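Local structure of hemin degrading factor (Pseudomonas aeruginosa, 4MF9) at residues A[81-92]-A[264-275]. The protein binds heme and probably takes part in its intracellular trafficking and degradation. Numbering follows the deposited sequence.
With HEM (protoporphyrin IX containing Fe), chain C.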
loop_
_atom_site.group_PDB
_atom_site.type_symbol
_atom_site.label_atom_id
_atom_site.label_comp_id
_atom_site.label_asym_id
_atom_site.label_seq_id
_atom_site.Cartn_x
_atom_site.Cartn_y
_atom_site.Cartn_z
ATOM N N ALA A 81 5.322 0.994 9.678
ATOM C CA ALA A 81 5.331 0.497 8.309
ATOM C C ALA A 81 4.629 1.518 7.437
ATOM O O ALA A 81 3.563 2.034 7.810
ATOM C CB ALA A 81 4.630 -0.866 8.222
ATOM N N LEU A 82 5.215 1.817 6.283
ATOM C CA LEU A 82 4.646 2.815 5.377
ATOM C C LEU A 82 4.461 2.219 4.000
ATOM O O LEU A 82 5.429 1.840 3.339
ATOM C CB LEU A 82 5.542 4.056 5.277
ATOM C CG LEU A 82 4.984 5.405 4.782
ATOM C CD1 LEU A 82 5.998 6.516 5.115
ATOM C CD2 LEU A 82 4.679 5.432 3.294
ATOM N N THR A 83 3.208 2.145 3.557
ATOM C CA THR A 83 2.902 1.652 2.220
ATOM C C THR A 83 1.951 2.632 1.565
ATOM O O THR A 83 1.004 3.070 2.199
ATOM C CB THR A 83 2.216 0.297 2.303
ATOM O OG1 THR A 83 3.099 -0.620 2.956
ATOM C CG2 THR A 83 1.856 -0.209 0.924
ATOM N N ARG A 84 2.205 2.988 0.311
ATOM C CA ARG A 84 1.366 3.968 -0.362
ATOM C C ARG A 84 1.230 3.671 -1.838
ATOM O O ARG A 84 1.937 2.836 -2.401
ATOM C CB ARG A 84 1.953 5.385 -0.197
ATOM C CG ARG A 84 3.253 5.579 -0.983
ATOM C CD ARG A 84 3.702 7.021 -1.024
ATOM N NE ARG A 84 2.734 7.874 -1.706
ATOM C CZ ARG A 84 2.703 9.198 -1.591
ATOM N NH1 ARG A 84 3.593 9.827 -0.823
ATOM N NH2 ARG A 84 1.784 9.895 -2.242
ATOM N N ASN A 85 0.299 4.370 -2.464
ATOM C CA ASN A 85 0.265 4.477 -3.905
ATOM C C ASN A 85 0.284 5.972 -4.191
ATOM O O ASN A 85 0.619 6.758 -3.309
ATOM C CB ASN A 85 -0.978 3.785 -4.470
ATOM C CG ASN A 85 -2.248 4.175 -3.729
ATOM O OD1 ASN A 85 -2.642 5.335 -3.743
ATOM N ND2 ASN A 85 -2.889 3.207 -3.081
ATOM N N GLU A 86 -0.067 6.409 -5.355
ATOM C CA GLU A 86 0.038 7.795 -5.698
ATOM C C GLU A 86 -0.833 8.668 -4.827
ATOM O O GLU A 86 -0.388 9.679 -4.418
ATOM C CB GLU A 86 -0.221 8.018 -7.158
ATOM C CG GLU A 86 -0.013 9.429 -7.616
ATOM C CD GLU A 86 1.424 9.880 -7.534
ATOM O OE1 GLU A 86 1.655 11.044 -7.311
ATOM O OE2 GLU A 86 2.336 9.074 -7.712
ATOM N N HIS A 87 -2.044 8.216 -4.504
ATOM C CA HIS A 87 -3.001 9.096 -3.813
ATOM C C HIS A 87 -3.323 8.784 -2.363
ATOM O O HIS A 87 -4.094 9.508 -1.731
ATOM C CB HIS A 87 -4.294 9.193 -4.620
ATOM C CG HIS A 87 -4.089 9.804 -5.963
ATOM N ND1 HIS A 87 -3.638 11.098 -6.121
ATOM C CD2 HIS A 87 -4.208 9.287 -7.206
ATOM C CE1 HIS A 87 -3.515 11.360 -7.410
ATOM N NE2 HIS A 87 -3.857 10.278 -8.088
ATOM N N CYS A 88 -2.737 7.721 -1.829
ATOM C CA CYS A 88 -3.052 7.336 -0.463
ATOM C C CYS A 88 -1.864 6.709 0.241
ATOM O O CYS A 88 -1.216 5.806 -0.291
ATOM C CB CYS A 88 -4.260 6.392 -0.442
ATOM S SG CYS A 88 -4.970 6.125 1.186
ATOM N N VAL A 89 -1.600 7.203 1.446
ATOM C CA VAL A 89 -0.516 6.723 2.287
ATOM C C VAL A 89 -1.057 6.076 3.553
ATOM O O VAL A 89 -1.849 6.678 4.281
ATOM C CB VAL A 89 0.395 7.882 2.727
ATOM C CG1 VAL A 89 1.492 7.359 3.627
ATOM C CG2 VAL A 89 0.962 8.604 1.512
ATOM N N HIS A 90 -0.592 4.860 3.819
ATOM C CA HIS A 90 -1.003 4.073 4.973
ATOM C C HIS A 90 0.202 3.934 5.933
ATOM O O HIS A 90 1.245 3.382 5.554
ATOM C CB HIS A 90 -1.441 2.704 4.441
ATOM C CG HIS A 90 -2.302 1.903 5.369
ATOM N ND1 HIS A 90 -1.851 1.407 6.573
ATOM C CD2 HIS A 90 -3.562 1.431 5.216
ATOM C CE1 HIS A 90 -2.808 0.692 7.140
ATOM N NE2 HIS A 90 -3.858 0.697 6.340
ATOM N N GLU A 91 0.101 4.423 7.147
ATOM C CA GLU A 91 1.132 4.273 8.155
ATOM C C GLU A 91 0.637 3.545 9.366
ATOM O O GLU A 91 -0.184 4.041 10.084
ATOM C CB GLU A 91 1.751 5.622 8.590
ATOM C CG GLU A 91 2.392 6.393 7.496
ATOM C CD GLU A 91 2.959 7.762 7.867
ATOM O OE1 GLU A 91 3.083 8.134 8.985
ATOM O OE2 GLU A 91 3.330 8.406 6.957
ATOM N N ARG A 92 1.192 2.386 9.651
ATOM C CA ARG A 92 0.740 1.581 10.763
ATOM C C ARG A 92 1.874 1.262 11.705
ATOM O O ARG A 92 2.932 0.947 11.277
ATOM C CB ARG A 92 0.110 0.302 10.288
ATOM C CG ARG A 92 -0.816 -0.400 11.236
ATOM C CD ARG A 92 -1.830 0.525 11.850
ATOM N NE ARG A 92 -2.892 -0.180 12.568
ATOM C CZ ARG A 92 -2.819 -0.612 13.799
ATOM N NH1 ARG A 92 -1.723 -0.484 14.511
ATOM N NH2 ARG A 92 -3.849 -1.234 14.314
ATOM N N VAL A 264 -9.015 -1.126 6.424
ATOM C CA VAL A 264 -8.586 -0.237 5.420
ATOM C C VAL A 264 -7.388 -0.832 4.679
ATOM O O VAL A 264 -6.380 -0.985 5.282
ATOM C CB VAL A 264 -8.188 1.141 6.027
ATOM C CG1 VAL A 264 -7.702 2.071 4.983
ATOM C CG2 VAL A 264 -9.312 1.762 6.826
ATOM N N PHE A 265 -7.554 -1.105 3.386
ATOM C CA PHE A 265 -6.527 -1.716 2.535
ATOM C C PHE A 265 -5.913 -0.642 1.659
ATOM O O PHE A 265 -6.624 0.041 0.927
ATOM C CB PHE A 265 -7.157 -2.760 1.585
ATOM C CG PHE A 265 -7.512 -4.079 2.236
ATOM C CD1 PHE A 265 -8.506 -4.154 3.205
ATOM C CD2 PHE A 265 -6.892 -5.247 1.830
ATOM C CE1 PHE A 265 -8.839 -5.374 3.779
ATOM C CE2 PHE A 265 -7.218 -6.465 2.403
ATOM C CZ PHE A 265 -8.188 -6.524 3.382
ATOM N N VAL A 266 -4.633 -0.492 1.702
ATOM C CA VAL A 266 -3.922 0.379 0.810
ATOM C C VAL A 266 -2.677 -0.277 0.255
ATOM O O VAL A 266 -1.899 -0.738 0.970
ATOM C CB VAL A 266 -3.525 1.702 1.530
ATOM C CG1 VAL A 266 -2.589 2.535 0.707
ATOM C CG2 VAL A 266 -4.765 2.511 1.864
ATOM N N GLY A 267 -2.538 -0.257 -1.043
ATOM C CA GLY A 267 -1.367 -0.851 -1.636
ATOM C C GLY A 267 -0.998 -0.356 -3.012
ATOM O O GLY A 267 -1.557 0.613 -3.531
ATOM N N ASN A 268 -0.027 -1.053 -3.586
ATOM C CA ASN A 268 0.454 -0.813 -4.928
ATOM C C ASN A 268 0.609 -2.199 -5.548
ATOM O O ASN A 268 0.159 -3.181 -4.964
ATOM C CB ASN A 268 1.783 -0.047 -4.880
ATOM C CG ASN A 268 2.807 -0.700 -3.959
ATOM O OD1 ASN A 268 3.215 -1.843 -4.185
ATOM N ND2 ASN A 268 3.236 0.023 -2.929
ATOM N N ALA A 269 1.258 -2.300 -6.700
ATOM C CA ALA A 269 1.382 -3.593 -7.372
ATOM C C ALA A 269 2.136 -4.652 -6.551
ATOM O O ALA A 269 1.993 -5.854 -6.802
ATOM C CB ALA A 269 2.048 -3.407 -8.724
ATOM N N HIS A 270 2.920 -4.219 -5.569
ATOM C CA HIS A 270 3.849 -5.131 -4.902
ATOM C C HIS A 270 3.615 -5.348 -3.409
ATOM O O HIS A 270 4.261 -6.196 -2.786
ATOM C CB HIS A 270 5.284 -4.636 -5.117
ATOM C CG HIS A 270 5.582 -4.275 -6.536
ATOM N ND1 HIS A 270 5.803 -5.222 -7.509
ATOM C CD2 HIS A 270 5.663 -3.072 -7.150
ATOM C CE1 HIS A 270 6.019 -4.617 -8.666
ATOM N NE2 HIS A 270 5.938 -3.312 -8.474
ATOM N N CYS A 271 2.720 -4.569 -2.821
ATOM C CA CYS A 271 2.549 -4.608 -1.382
ATOM C C CYS A 271 1.178 -4.089 -1.028
ATOM O O CYS A 271 0.725 -3.081 -1.575
ATOM C CB CYS A 271 3.641 -3.767 -0.696
ATOM S SG CYS A 271 3.666 -3.865 1.109
ATOM N N ILE A 272 0.500 -4.793 -0.131
ATOM C CA ILE A 272 -0.764 -4.305 0.405
ATOM C C ILE A 272 -0.658 -4.261 1.919
ATOM O O ILE A 272 -0.207 -5.223 2.540
ATOM C CB ILE A 272 -1.955 -5.180 -0.032
ATOM C CG1 ILE A 272 -2.077 -5.179 -1.561
ATOM C CG2 ILE A 272 -3.230 -4.702 0.653
ATOM C CD1 ILE A 272 -2.945 -6.309 -2.132
ATOM N N GLN A 273 -1.065 -3.132 2.496
ATOM C CA GLN A 273 -1.013 -2.910 3.936
ATOM C C GLN A 273 -2.435 -2.668 4.453
ATOM O O GLN A 273 -3.225 -1.974 3.819
ATOM C CB GLN A 273 -0.128 -1.698 4.242
ATOM C CG GLN A 273 0.056 -1.388 5.718
ATOM C CD GLN A 273 1.250 -0.453 5.975
ATOM O OE1 GLN A 273 2.362 -0.681 5.478
ATOM N NE2 GLN A 273 1.018 0.596 6.746
ATOM N N ILE A 274 -2.745 -3.241 5.612
ATOM C CA ILE A 274 -4.119 -3.288 6.105
ATOM C C ILE A 274 -4.172 -2.770 7.537
ATOM O O ILE A 274 -3.296 -3.076 8.351
ATOM C CB ILE A 274 -4.654 -4.751 6.080
ATOM C CG1 ILE A 274 -4.433 -5.386 4.709
ATOM C CG2 ILE A 274 -6.132 -4.801 6.419
ATOM C CD1 ILE A 274 -4.417 -6.921 4.726
ATOM N N HIS A 275 -5.183 -1.960 7.832
ATOM C CA HIS A 275 -5.490 -1.582 9.203
ATOM C C HIS A 275 -6.810 -2.225 9.581
ATOM O O HIS A 275 -7.773 -2.118 8.832
ATOM C CB HIS A 275 -5.645 -0.079 9.328
ATOM C CG HIS A 275 -6.372 0.349 10.571
ATOM N ND1 HIS A 275 -5.788 0.323 11.820
ATOM C CD2 HIS A 275 -7.637 0.799 10.756
ATOM C CE1 HIS A 275 -6.656 0.755 12.719
ATOM N NE2 HIS A 275 -7.790 1.041 12.102
HETATM C CHA HEM C . -9.331 -9.494 1.895
HETATM C CHB HEM C . -8.161 -11.741 5.896
HETATM C CHC HEM C . -4.466 -13.790 3.600
HETATM C CHD HEM C . -5.042 -10.618 0.061
HETATM C C1A HEM C . -9.375 -10.001 3.162
HETATM C C2A HEM C . -10.430 -9.804 4.098
HETATM C C3A HEM C . -10.104 -10.449 5.193
HETATM C C4A HEM C . -8.843 -11.000 4.968
HETATM C CMA HEM C . -10.924 -10.498 6.451
HETATM C CAA HEM C . -11.705 -9.060 3.916
HETATM C CBA HEM C . -13.010 -9.792 4.321
HETATM C CGA HEM C . -13.264 -10.840 3.300
HETATM O O1A HEM C . -13.585 -11.980 3.620
HETATM O O2A HEM C . -13.133 -10.524 2.148
HETATM C C1B HEM C . -7.051 -12.496 5.542
HETATM C C2B HEM C . -6.491 -13.366 6.489
HETATM C C3B HEM C . -5.457 -13.976 5.894
HETATM C C4B HEM C . -5.396 -13.425 4.521
HETATM C CMB HEM C . -6.996 -13.594 7.883
HETATM C CAB HEM C . -4.620 -14.999 6.589
HETATM C CBB HEM C . -3.369 -15.244 6.351
HETATM C C1C HEM C . -4.287 -13.141 2.436
HETATM C C2C HEM C . -3.341 -13.465 1.485
HETATM C C3C HEM C . -3.490 -12.575 0.465
HETATM C C4C HEM C . -4.544 -11.677 0.794
HETATM C CMC HEM C . -2.362 -14.597 1.557
HETATM C CAC HEM C . -2.691 -12.547 -0.737
HETATM C CBC HEM C . -2.824 -11.505 -1.502
HETATM C C1D HEM C . -6.305 -10.043 0.253
HETATM C C2D HEM C . -6.957 -9.085 -0.691
HETATM C C3D HEM C . -8.147 -8.805 -0.165
HETATM C C4D HEM C . -8.219 -9.568 1.086
HETATM C CMD HEM C . -6.450 -8.511 -1.996
HETATM C CAD HEM C . -9.179 -7.874 -0.746
HETATM C CBD HEM C . -10.286 -8.706 -1.392
HETATM C CGD HEM C . -11.251 -8.055 -2.334
HETATM O O1D HEM C . -12.424 -8.257 -2.099
HETATM O O2D HEM C . -10.927 -7.395 -3.309
HETATM N NA HEM C . -8.397 -10.735 3.721
HETATM N NB HEM C . -6.390 -12.551 4.376
HETATM N NC HEM C . -4.977 -12.091 1.990
HETATM N ND HEM C . -7.103 -10.277 1.284
HETATM FE FE HEM C . -6.773 -11.390 2.710
#
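Gln273 reaches across to the hairpin of residues 81-92 with an extended chain, CG anti to its backbone N (chi1 -178°); a long amide suits this place because it donates and accepts at once. Its OE1 takes the hydroxyl proton of Thr83 OG1 at 2.6 Å, from above the carbonyl plane; that hydroxyl also bonds His153. Gln273 NE2 donates to Ala81 O and to His90 ND1 (3.0 Å). Amide and imidazole planes stand 81° apart, and NE2 meets ND1 from a position tilted out of the ring plane, in a bent bond. At the ring's other end His90 NE2 donates to Val264 O at 3.2 Å, on the face of this carbonyl opposite His275 N; one probably neutral, buried imidazole thus serves both partners. Compact, branched Val266 packs its CB 3.7 Å from His90 CD2 and touches Cys88 SG through CG2. Arg92 NE meets His275 ND1 in the imidazole plane at 3.0 Å, while its NH1 pairs with Asp114. Where each hairpin turns, an asparagine donates its amide N-H to a backbone carbonyl of the other: Asn268 ND2 to Arg84 O, almost straight, and Asn85 ND2 to Gly267 O. They also bond Val152 O and Ile333 O respectively, and each OD1 closes an Asx turn. Apparently equivalent hairpins of the two HemS/ChuX domains cross steeply (60° between strands 88-92 and 271-275), face to face between two antiparallel sheets at the core of the HemS fold, with Phe265 turned away toward the heme.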